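Local coordinates for protein bacterioferritin (Rhodobacter capsulatus, PDB 1JGC) that stores iron, probably oxidising Fe(2+) with dioxygen at a ferroxidase centre and laying down ferric mineral inside a hollow shell of 24 subunits with one heme per pair, at residues A[16-21]-A[52-57]; A[76-81]-A[90-95]; A[100-105]-A[126-131]. One frame throughout, in Å; residues are numbered along the deposited sequence. Where two conformers were deposited one is given.

Interaction 1: residues A[16-21]-A[52-57]. With HEM (protoporphyrin IX containing Fe), chain D.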
loop_
_atom_site.group_PDB
_atom_site.type_symbol
_atom_site.label_atom_id
_atom_site.label_comp_id
_atom_site.label_asym_id
_atom_site.label_seq_id
_atom_site.Cartn_x
_atom_site.Cartn_y
_atom_site.Cartn_z
ATOM N N ARG A 16 12.140 -50.312 -16.242
ATOM C CA ARG A 16 12.634 -51.159 -15.172
ATOM C C ARG A 16 13.932 -50.587 -14.631
ATOM O O ARG A 16 14.188 -50.618 -13.436
ATOM C CB ARG A 16 12.871 -52.589 -15.665
ATOM C CG ARG A 16 13.677 -53.407 -14.677
ATOM C CD ARG A 16 13.850 -54.833 -15.117
ATOM N NE ARG A 16 12.583 -55.551 -15.068
ATOM C CZ ARG A 16 12.002 -56.095 -16.138
ATOM N NH1 ARG A 16 12.595 -55.994 -17.333
ATOM N NH2 ARG A 16 10.834 -56.734 -16.024
ATOM N N SER A 17 14.757 -50.066 -15.521
ATOM C CA SER A 17 16.017 -49.480 -15.118
ATOM C C SER A 17 15.736 -48.277 -14.206
ATOM O O SER A 17 16.386 -48.107 -13.169
ATOM C CB SER A 17 16.787 -49.048 -16.361
ATOM O OG SER A 17 18.046 -48.494 -16.029
ATOM N N GLU A 18 14.763 -47.451 -14.594
ATOM C CA GLU A 18 14.404 -46.269 -13.813
ATOM C C GLU A 18 13.788 -46.611 -12.458
ATOM O O GLU A 18 14.138 -46.001 -11.449
ATOM C CB GLU A 18 13.447 -45.371 -14.601
ATOM C CG GLU A 18 14.022 -44.787 -15.892
ATOM C CD GLU A 18 15.286 -43.964 -15.678
ATOM O OE1 GLU A 18 16.314 -44.542 -15.260
ATOM O OE2 GLU A 18 15.259 -42.740 -15.935
ATOM N N LEU A 19 12.872 -47.577 -12.427
ATOM C CA LEU A 19 12.249 -47.976 -11.167
ATOM C C LEU A 19 13.346 -48.434 -10.218
ATOM O O LEU A 19 13.238 -48.258 -9.011
ATOM C CB LEU A 19 11.261 -49.122 -11.377
ATOM C CG LEU A 19 9.998 -48.850 -12.193
ATOM C CD1 LEU A 19 9.207 -50.142 -12.355
ATOM C CD2 LEU A 19 9.158 -47.797 -11.500
ATOM N N THR A 20 14.403 -49.023 -10.772
ATOM C CA THR A 20 15.512 -49.509 -9.966
ATOM C C THR A 20 16.259 -48.314 -9.385
ATOM O O THR A 20 16.540 -48.267 -8.185
ATOM C CB THR A 20 16.497 -50.372 -10.806
ATOM O OG1 THR A 20 15.791 -51.468 -11.397
ATOM C CG2 THR A 20 17.601 -50.925 -9.934
ATOM N N ALA A 21 16.575 -47.347 -10.239
ATOM C CA ALA A 21 17.277 -46.147 -9.797
ATOM C C ALA A 21 16.474 -45.406 -8.715
ATOM O O ALA A 21 17.029 -44.955 -7.716
ATOM C CB ALA A 21 17.535 -45.222 -10.987
ATOM N N MET A 52 11.743 -40.546 -10.933
ATOM C CA MET A 52 10.316 -40.799 -10.885
ATOM C C MET A 52 9.697 -40.111 -12.090
ATOM O O MET A 52 8.815 -40.660 -12.749
ATOM C CB MET A 52 9.721 -40.248 -9.590
ATOM C CG MET A 52 10.047 -41.085 -8.360
ATOM S SD MET A 52 9.552 -40.296 -6.800
ATOM C CE MET A 52 11.008 -40.608 -5.804
ATOM N N GLY A 53 10.182 -38.910 -12.384
ATOM C CA GLY A 53 9.677 -38.166 -13.521
ATOM C C GLY A 53 9.944 -38.885 -14.835
ATOM O O GLY A 53 9.080 -38.940 -15.711
ATOM N N HIS A 54 11.146 -39.431 -14.979
ATOM C CA HIS A 54 11.513 -40.165 -16.185
ATOM C C HIS A 54 10.574 -41.352 -16.344
ATOM O O HIS A 54 10.025 -41.579 -17.418
ATOM C CB HIS A 54 12.958 -40.672 -16.084
ATOM C CG HIS A 54 13.987 -39.585 -16.125
ATOM N ND1 HIS A 54 15.282 -39.771 -15.690
ATOM C CD2 HIS A 54 13.921 -38.310 -16.578
ATOM C CE1 HIS A 54 15.969 -38.657 -15.873
ATOM N NE2 HIS A 54 15.167 -37.755 -16.411
ATOM N N ALA A 55 10.393 -42.100 -15.262
ATOM C CA ALA A 55 9.535 -43.271 -15.270
ATOM C C ALA A 55 8.136 -42.922 -15.749
ATOM O O ALA A 55 7.577 -43.600 -16.612
ATOM C CB ALA A 55 9.480 -43.885 -13.882
ATOM N N ASP A 56 7.567 -41.861 -15.191
ATOM C CA ASP A 56 6.228 -41.446 -15.580
ATOM C C ASP A 56 6.174 -41.127 -17.075
ATOM O O ASP A 56 5.278 -41.577 -17.793
ATOM C CB ASP A 56 5.797 -40.230 -14.762
ATOM C CG ASP A 56 4.442 -39.718 -15.170
ATOM O OD1 ASP A 56 3.510 -40.540 -15.269
ATOM O OD2 ASP A 56 4.307 -38.498 -15.391
ATOM N N LYS A 57 7.142 -40.352 -17.533
ATOM C CA LYS A 57 7.236 -39.967 -18.932
ATOM C C LYS A 57 7.267 -41.216 -19.841
ATOM O O LYS A 57 6.584 -41.275 -20.871
ATOM C CB LYS A 57 8.498 -39.122 -19.110
ATOM C CG LYS A 57 8.767 -38.631 -20.503
ATOM C CD LYS A 57 10.150 -37.953 -20.588
ATOM C CE LYS A 57 10.240 -36.744 -19.656
ATOM N NZ LYS A 57 11.572 -36.039 -19.721
HETATM C CHA HEM D . 6.710 -37.896 -5.447
HETATM C CHB HEM D . 5.995 -40.934 -9.159
HETATM C CHC HEM D . 7.967 -44.436 -6.535
HETATM C CHD HEM D . 8.086 -41.598 -2.658
HETATM C C1A HEM D . 6.546 -38.387 -6.741
HETATM C C2A HEM D . 6.614 -37.654 -7.991
HETATM C C3A HEM D . 6.018 -38.453 -8.945
HETATM C C4A HEM D . 6.086 -39.789 -8.395
HETATM C CMA HEM D . 5.647 -38.066 -10.388
HETATM C CAA HEM D . 7.459 -36.429 -8.335
HETATM C CBA HEM D . 7.319 -35.179 -7.485
HETATM C CGA HEM D . 5.953 -34.550 -7.593
HETATM O O1A HEM D . 5.720 -33.539 -6.890
HETATM O O2A HEM D . 5.118 -35.061 -8.377
HETATM C C1B HEM D . 6.482 -42.172 -8.787
HETATM C C2B HEM D . 6.551 -43.338 -9.654
HETATM C C3B HEM D . 7.044 -44.368 -8.894
HETATM C C4B HEM D . 7.377 -43.783 -7.592
HETATM C CMB HEM D . 6.182 -43.410 -11.135
HETATM C CAB HEM D . 7.239 -45.660 -9.379
HETATM C CBB HEM D . 6.990 -46.835 -8.690
HETATM C C1C HEM D . 8.284 -43.936 -5.292
HETATM C C2C HEM D . 9.033 -44.670 -4.291
HETATM C C3C HEM D . 9.093 -43.869 -3.172
HETATM C C4C HEM D . 8.321 -42.672 -3.504
HETATM C CMC HEM D . 9.647 -46.068 -4.473
HETATM C CAC HEM D . 9.787 -44.116 -1.985
HETATM C CBC HEM D . 10.091 -45.355 -1.444
HETATM C C1D HEM D . 7.657 -40.342 -3.044
HETATM C C2D HEM D . 7.578 -39.188 -2.160
HETATM C C3D HEM D . 7.180 -38.120 -2.941
HETATM C C4D HEM D . 7.067 -38.622 -4.317
HETATM C CMD HEM D . 7.866 -39.153 -0.653
HETATM C CAD HEM D . 6.797 -36.762 -2.345
HETATM C CBD HEM D . 7.684 -35.569 -2.652
HETATM C CGD HEM D . 7.318 -34.334 -1.827
HETATM O O1D HEM D . 6.113 -33.980 -1.774
HETATM O O2D HEM D . 8.239 -33.713 -1.242
HETATM N NA HEM D . 6.569 -39.730 -7.083
HETATM N NB HEM D . 7.040 -42.442 -7.536
HETATM N NC HEM D . 7.985 -42.667 -4.860
HETATM N ND HEM D . 7.340 -39.988 -4.359
HETATM FE FE HEM D . 7.266 -41.190 -5.975
#
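Glu18 lays its CB over the methyl of Ala55, CB to CB 4.3 Å, where segments 16-21 and 52-57 come nearest: the CA atoms of the same two residues are 5.9 Å apart. Beyond CB the Glu18 chain bends (chi2 -58°), which brings the carboxylate to the His54 ring edge, the two planes only 7° from parallel. OE2 of Glu18 takes a weak hydrogen bond from ND1 of His54, 3.0 Å long but bent to 128°; Glu18 was modelled in two conformers, so this bond is doubtful.

On another side of the same turn, Met52 reaches the heme. Its SD lies 2.6 Å from the heme FE, and Met52 of the second subunit supplies the other sulfur. Leu19 CD2 packs at 3.6 Å from heme CAB. An alanine in place of Met52 is likely to leave the heme iron without this subunit's axial thioether and open a gap over the porphyrin.

The chemistry divides accordingly: neutral sulfur serves the heme, whereas the carboxylate and imidazole, assigned as ligands of the first ferroxidase iron, stand close together in this metal-free site, consistent with their sharing one metal position.

Interaction 2: residues A[76-81]-A[90-95]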
loop_
_atom_site.group_PDB
_atom_site.type_symbol
_atom_site.label_atom_id
_atom_site.label_comp_id
_atom_site.label_asym_id
_atom_site.label_seq_id
_atom_site.Cartn_x
_atom_site.Cartn_y
_atom_site.Cartn_z
ATOM N N PRO A 76 18.735 -55.626 -10.402
ATOM C CA PRO A 76 19.403 -55.716 -9.099
ATOM C C PRO A 76 19.788 -54.368 -8.496
ATOM O O PRO A 76 20.378 -53.528 -9.169
ATOM C CB PRO A 76 20.616 -56.584 -9.400
ATOM C CG PRO A 76 20.089 -57.500 -10.478
ATOM C CD PRO A 76 19.366 -56.527 -11.378
ATOM N N LEU A 77 19.437 -54.168 -7.230
ATOM C CA LEU A 77 19.753 -52.934 -6.523
ATOM C C LEU A 77 21.209 -52.944 -6.058
ATOM O O LEU A 77 21.778 -54.003 -5.816
ATOM C CB LEU A 77 18.850 -52.789 -5.302
ATOM C CG LEU A 77 17.387 -52.428 -5.532
ATOM C CD1 LEU A 77 16.568 -52.670 -4.267
ATOM C CD2 LEU A 77 17.311 -50.970 -5.970
ATOM N N ARG A 78 21.806 -51.768 -5.930
ATOM C CA ARG A 78 23.185 -51.660 -5.459
ATOM C C ARG A 78 23.212 -50.701 -4.275
ATOM O O ARG A 78 23.332 -49.491 -4.458
ATOM C CB ARG A 78 24.086 -51.123 -6.565
ATOM C CG ARG A 78 24.323 -52.080 -7.697
ATOM C CD ARG A 78 24.767 -51.319 -8.907
ATOM N NE ARG A 78 25.518 -52.144 -9.840
ATOM C CZ ARG A 78 25.316 -52.130 -11.150
ATOM N NH1 ARG A 78 24.381 -51.335 -11.666
ATOM N NH2 ARG A 78 26.050 -52.902 -11.941
ATOM N N ILE A 79 23.105 -51.244 -3.068
ATOM C CA ILE A 79 23.092 -50.436 -1.859
ATOM C C ILE A 79 24.470 -50.314 -1.213
ATOM O O ILE A 79 24.990 -51.293 -0.670
ATOM C CB ILE A 79 22.131 -51.041 -0.814
ATOM C CG1 ILE A 79 20.802 -51.426 -1.470
ATOM C CG2 ILE A 79 21.890 -50.056 0.291
ATOM C CD1 ILE A 79 20.138 -50.313 -2.231
ATOM N N GLY A 80 25.057 -49.121 -1.256
ATOM C CA GLY A 80 26.363 -48.924 -0.648
ATOM C C GLY A 80 26.257 -49.017 0.865
ATOM O O GLY A 80 25.200 -48.744 1.431
ATOM N N GLU A 81 27.328 -49.412 1.541
ATOM C CA GLU A 81 27.260 -49.509 2.993
ATOM C C GLU A 81 27.979 -48.344 3.640
ATOM O O GLU A 81 28.167 -48.321 4.859
ATOM C CB GLU A 81 27.852 -50.831 3.488
ATOM C CG GLU A 81 27.017 -52.045 3.103
ATOM C CD GLU A 81 27.404 -53.313 3.861
ATOM O OE1 GLU A 81 28.596 -53.708 3.802
ATOM O OE2 GLU A 81 26.507 -53.914 4.509
ATOM N N ASP A 90 25.761 -45.745 -7.252
ATOM C CA ASP A 90 24.927 -44.923 -8.123
ATOM C C ASP A 90 25.607 -44.751 -9.479
ATOM O O ASP A 90 24.957 -44.827 -10.532
ATOM C CB ASP A 90 24.633 -43.557 -7.487
ATOM C CG ASP A 90 23.734 -43.666 -6.256
ATOM O OD1 ASP A 90 22.815 -44.515 -6.256
ATOM O OD2 ASP A 90 23.934 -42.896 -5.292
ATOM N N LEU A 91 26.917 -44.539 -9.461
ATOM C CA LEU A 91 27.653 -44.374 -10.704
ATOM C C LEU A 91 27.574 -45.660 -11.524
ATOM O O LEU A 91 27.433 -45.616 -12.746
ATOM C CB LEU A 91 29.111 -44.023 -10.417
ATOM C CG LEU A 91 30.017 -43.876 -11.641
ATOM C CD1 LEU A 91 29.498 -42.768 -12.539
ATOM C CD2 LEU A 91 31.444 -43.595 -11.188
ATOM N N ALA A 92 27.654 -46.804 -10.848
ATOM C CA ALA A 92 27.584 -48.090 -11.535
ATOM C C ALA A 92 26.230 -48.231 -12.235
ATOM O O ALA A 92 26.147 -48.707 -13.373
ATOM C CB ALA A 92 27.788 -49.237 -10.545
ATOM N N GLY A 93 25.170 -47.812 -11.550
ATOM C CA GLY A 93 23.844 -47.887 -12.131
ATOM C C GLY A 93 23.667 -46.953 -13.323
ATOM O O GLY A 93 22.916 -47.263 -14.255
ATOM N N GLU A 94 24.353 -45.813 -13.314
ATOM C CA GLU A 94 24.229 -44.864 -14.412
ATOM C C GLU A 94 24.829 -45.435 -15.675
ATOM O O GLU A 94 24.247 -45.314 -16.757
ATOM C CB GLU A 94 24.942 -43.559 -14.076
ATOM C CG GLU A 94 24.389 -42.869 -12.853
ATOM C CD GLU A 94 23.104 -42.136 -13.138
ATOM O OE1 GLU A 94 22.453 -42.427 -14.175
ATOM O OE2 GLU A 94 22.743 -41.266 -12.311
ATOM N N HIS A 95 25.999 -46.055 -15.537
ATOM C CA HIS A 95 26.692 -46.639 -16.680
ATOM C C HIS A 95 25.853 -47.730 -17.337
ATOM O O HIS A 95 25.793 -47.810 -18.561
ATOM C CB HIS A 95 28.060 -47.171 -16.238
ATOM C CG HIS A 95 29.095 -46.096 -16.076
ATOM N ND1 HIS A 95 30.111 -46.173 -15.146
ATOM C CD2 HIS A 95 29.289 -44.933 -16.745
ATOM C CE1 HIS A 95 30.885 -45.107 -15.248
ATOM N NE2 HIS A 95 30.409 -44.338 -16.211
#
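Before Arg78 meets Ala92 and Gly93, the chain passes through Leu77, which is tied to the second subunit: its backbone N is hydrogen-bonded to Gln72 OE1 there, and its side chain packs on Leu71 of that subunit. Arg78 then makes the contact itself. Its CA is the nearest of segment 76-81 to segment 90-95, 7.5 Å from CA of Asp90, and the chain is extended from CG to NE (chi2 159°, chi3 157°), long enough to lay the guanidinium along the helix surface. The methyl of Ala92 sits over one face of that group, offset toward its rim, with CB 3.8 Å from Arg78 NE. Farther out, Arg78 NH1 is 3.5 Å from Gly93 CA and 3.6 Å from Ala92 O; these are packing distances, and the strong polar partner of NH1 is Asp96, one turn on, through a salt bridge. The segment belongs to the long connection between helix 38-64 and helix 83-111, which in the ferritin four-helix bundle runs the length of the molecule over the outside of the helices. Glu94, assigned as a ligand of the second ferroxidase iron, starts on the side of the helix turned from this loop. Past Ile79, which packs on Leu31, the backbone N of Gly80 donates to His28 NE2 on helix 5-34.

Interaction 3: residues A[100-105]-A[126-131]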
loop_
_atom_site.group_PDB
_atom_site.type_symbol
_atom_site.label_atom_id
_atom_site.label_comp_id
_atom_site.label_asym_id
_atom_site.label_seq_id
_atom_site.Cartn_x
_atom_site.Cartn_y
_atom_site.Cartn_z
ATOM N N LEU A 100 22.161 -49.136 -21.887
ATOM C CA LEU A 100 20.844 -49.519 -22.365
ATOM C C LEU A 100 20.175 -48.453 -23.219
ATOM O O LEU A 100 19.552 -48.772 -24.236
ATOM C CB LEU A 100 19.936 -49.860 -21.186
ATOM C CG LEU A 100 18.446 -50.024 -21.514
ATOM C CD1 LEU A 100 18.263 -51.156 -22.502
ATOM C CD2 LEU A 100 17.665 -50.296 -20.237
ATOM N N TYR A 101 20.296 -47.191 -22.808
ATOM C CA TYR A 101 19.660 -46.102 -23.547
ATOM C C TYR A 101 20.274 -45.856 -24.914
ATOM O O TYR A 101 19.559 -45.546 -25.863
ATOM C CB TYR A 101 19.693 -44.794 -22.748
ATOM C CG TYR A 101 18.983 -44.834 -21.414
ATOM C CD1 TYR A 101 17.956 -45.743 -21.163
ATOM C CD2 TYR A 101 19.324 -43.935 -20.405
ATOM C CE1 TYR A 101 17.288 -45.753 -19.934
ATOM C CE2 TYR A 101 18.662 -43.932 -19.176
ATOM C CZ TYR A 101 17.649 -44.840 -18.951
ATOM O OH TYR A 101 16.995 -44.814 -17.744
ATOM N N ARG A 102 21.593 -45.982 -25.019
ATOM C CA ARG A 102 22.263 -45.771 -26.298
ATOM C C ARG A 102 21.841 -46.842 -27.309
ATOM O O ARG A 102 21.730 -46.593 -28.519
ATOM C CB ARG A 102 23.773 -45.793 -26.096
ATOM C CG ARG A 102 24.252 -44.623 -25.270
ATOM C CD ARG A 102 25.739 -44.620 -25.043
ATOM N NE ARG A 102 26.152 -43.343 -24.473
ATOM C CZ ARG A 102 26.965 -43.216 -23.428
ATOM N NH1 ARG A 102 27.460 -44.292 -22.836
ATOM N NH2 ARG A 102 27.279 -42.010 -22.965
ATOM N N GLU A 103 21.580 -48.031 -26.780
ATOM C CA GLU A 103 21.163 -49.179 -27.566
ATOM C C GLU A 103 19.731 -48.950 -28.059
ATOM O O GLU A 103 19.444 -49.033 -29.258
ATOM C CB GLU A 103 21.228 -50.402 -26.667
ATOM C CG GLU A 103 21.397 -51.720 -27.359
ATOM C CD GLU A 103 21.486 -52.861 -26.349
ATOM O OE1 GLU A 103 22.354 -52.780 -25.432
ATOM O OE2 GLU A 103 20.685 -53.822 -26.481
ATOM N N ALA A 104 18.833 -48.655 -27.122
ATOM C CA ALA A 104 17.436 -48.407 -27.460
ATOM C C ALA A 104 17.366 -47.250 -28.445
ATOM O O ALA A 104 16.658 -47.305 -29.446
ATOM C CB ALA A 104 16.639 -48.070 -26.201
ATOM N N ARG A 105 18.124 -46.205 -28.155
ATOM C CA ARG A 105 18.150 -45.024 -28.994
ATOM C C ARG A 105 18.518 -45.376 -30.447
ATOM O O ARG A 105 17.834 -44.949 -31.385
ATOM C CB ARG A 105 19.115 -44.006 -28.371
ATOM C CG ARG A 105 19.239 -42.714 -29.112
ATOM C CD ARG A 105 20.363 -42.825 -30.096
ATOM N NE ARG A 105 20.272 -41.780 -31.096
ATOM C CZ ARG A 105 20.670 -41.937 -32.347
ATOM N NH1 ARG A 105 21.188 -43.097 -32.738
ATOM N NH2 ARG A 105 20.534 -40.936 -33.205
ATOM N N ASP A 126 20.375 -36.501 -19.670
ATOM C CA ASP A 126 20.225 -36.350 -18.223
ATOM C C ASP A 126 21.189 -37.272 -17.470
ATOM O O ASP A 126 21.817 -36.865 -16.494
ATOM C CB ASP A 126 18.799 -36.677 -17.766
ATOM C CG ASP A 126 17.769 -35.708 -18.301
ATOM O OD1 ASP A 126 18.117 -34.537 -18.578
ATOM O OD2 ASP A 126 16.593 -36.119 -18.427
ATOM N N GLU A 127 21.300 -38.520 -17.915
ATOM C CA GLU A 127 22.184 -39.449 -17.239
ATOM C C GLU A 127 23.653 -39.026 -17.338
ATOM O O GLU A 127 24.414 -39.206 -16.390
ATOM C CB GLU A 127 21.972 -40.870 -17.773
ATOM C CG GLU A 127 21.353 -41.838 -16.740
ATOM C CD GLU A 127 19.928 -41.457 -16.288
ATOM O OE1 GLU A 127 19.724 -40.356 -15.706
ATOM O OE2 GLU A 127 18.994 -42.276 -16.506
ATOM N N GLU A 128 24.063 -38.454 -18.465
ATOM C CA GLU A 128 25.443 -38.016 -18.563
ATOM C C GLU A 128 25.630 -36.870 -17.570
ATOM O O GLU A 128 26.723 -36.668 -17.031
ATOM C CB GLU A 128 25.794 -37.598 -19.999
ATOM C CG GLU A 128 26.186 -38.794 -20.874
ATOM C CD GLU A 128 26.919 -38.422 -22.163
ATOM O OE1 GLU A 128 27.658 -37.412 -22.192
ATOM O OE2 GLU A 128 26.776 -39.164 -23.156
ATOM N N GLY A 129 24.545 -36.144 -17.307
ATOM C CA GLY A 129 24.592 -35.060 -16.344
ATOM C C GLY A 129 24.873 -35.602 -14.946
ATOM O O GLY A 129 25.726 -35.069 -14.222
ATOM N N HIS A 130 24.161 -36.662 -14.561
ATOM C CA HIS A 130 24.362 -37.288 -13.254
ATOM C C HIS A 130 25.772 -37.878 -13.166
ATOM O O HIS A 130 26.429 -37.781 -12.132
ATOM C CB HIS A 130 23.334 -38.401 -13.022
ATOM C CG HIS A 130 21.933 -37.906 -12.845
ATOM N ND1 HIS A 130 20.831 -38.728 -12.985
ATOM C CD2 HIS A 130 21.451 -36.678 -12.525
ATOM C CE1 HIS A 130 19.731 -38.028 -12.759
ATOM N NE2 HIS A 130 20.080 -36.781 -12.478
ATOM N N VAL A 131 26.234 -38.491 -14.253
ATOM C CA VAL A 131 27.568 -39.080 -14.268
ATOM C C VAL A 131 28.597 -37.991 -14.006
ATOM O O VAL A 131 29.514 -38.168 -13.204
ATOM C CB VAL A 131 27.887 -39.754 -15.631
ATOM C CG1 VAL A 131 29.350 -40.160 -15.684
ATOM C CG2 VAL A 131 27.018 -40.974 -15.823
#
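Tyr101 and Glu127 form the buried half of this contact, Arg102 and Glu128 the half that faces a third subunit. On the inner side the Tyr101 ring presents its edge to Glu127: OE2 lies in the ring plane, 3.2 Å from Tyr101 CE2, while the ring and carboxylate planes stand 45° apart. From Tyr101 OH to Glu127 OE2 is 3.5 Å, a weak hydrogen bond. Glu127 gets there through a bend at chi2 (64°), which turns its carboxylate inward. Ile124 and Ala14 also pack against the tyrosine, and Leu98 against the glutamate.

The outer half is looser and rests on charge. An extended Arg102 crosses Glu128 at about a right angle, and a single salt bridge joins them, NH2 of Arg102 to OE2 of Glu128 at 2.9 Å. The carboxylate oxygen lies almost in the guanidinium plane, at its edge, whereas the nitrogen comes in 45° above the carboxylate plane. Arg102 stays partly exposed; Glu128 is covered by the third subunit, whose Arg61 pairs with its OE1, so each carboxylate oxygen has an arginine of its own.

The backbones sit at ordinary helix-packing distance, CA of Tyr101 to CA of Glu127 9.5 Å, and side chains bridge the interval. Such an interior, with acidic groups and a tyrosine between helices, is characteristic of the ferritin-like four-helix bundle, where Glu127 is assigned as a ligand of both irons of the ferroxidase centre, as Glu51 is, and His130 as a ligand of the second.

Overall arrangement
Interactions 1 and 3, centres about 13 Å apart, approach the dinuclear site from two pairs of helices and meet where His54 NE2 lies 3.0 Å from Asp126 OD2, a weak polar contact at most. Interaction 2 lies about 15 Å from the centre of each. It touches interaction 3 where Glu94 CB lies 3.7 Å from Val131 CG2. Its loop reaches interaction 1, Leu77 CD2 resting 3.6 Å from Thr20 O. Together the three segment pairs hold five of the six assigned iron ligands, Glu51 being the sixth. The heme belongs to interaction 1: the nearest atoms of the Tyr101 side chain and the heme are about 13 Å apart.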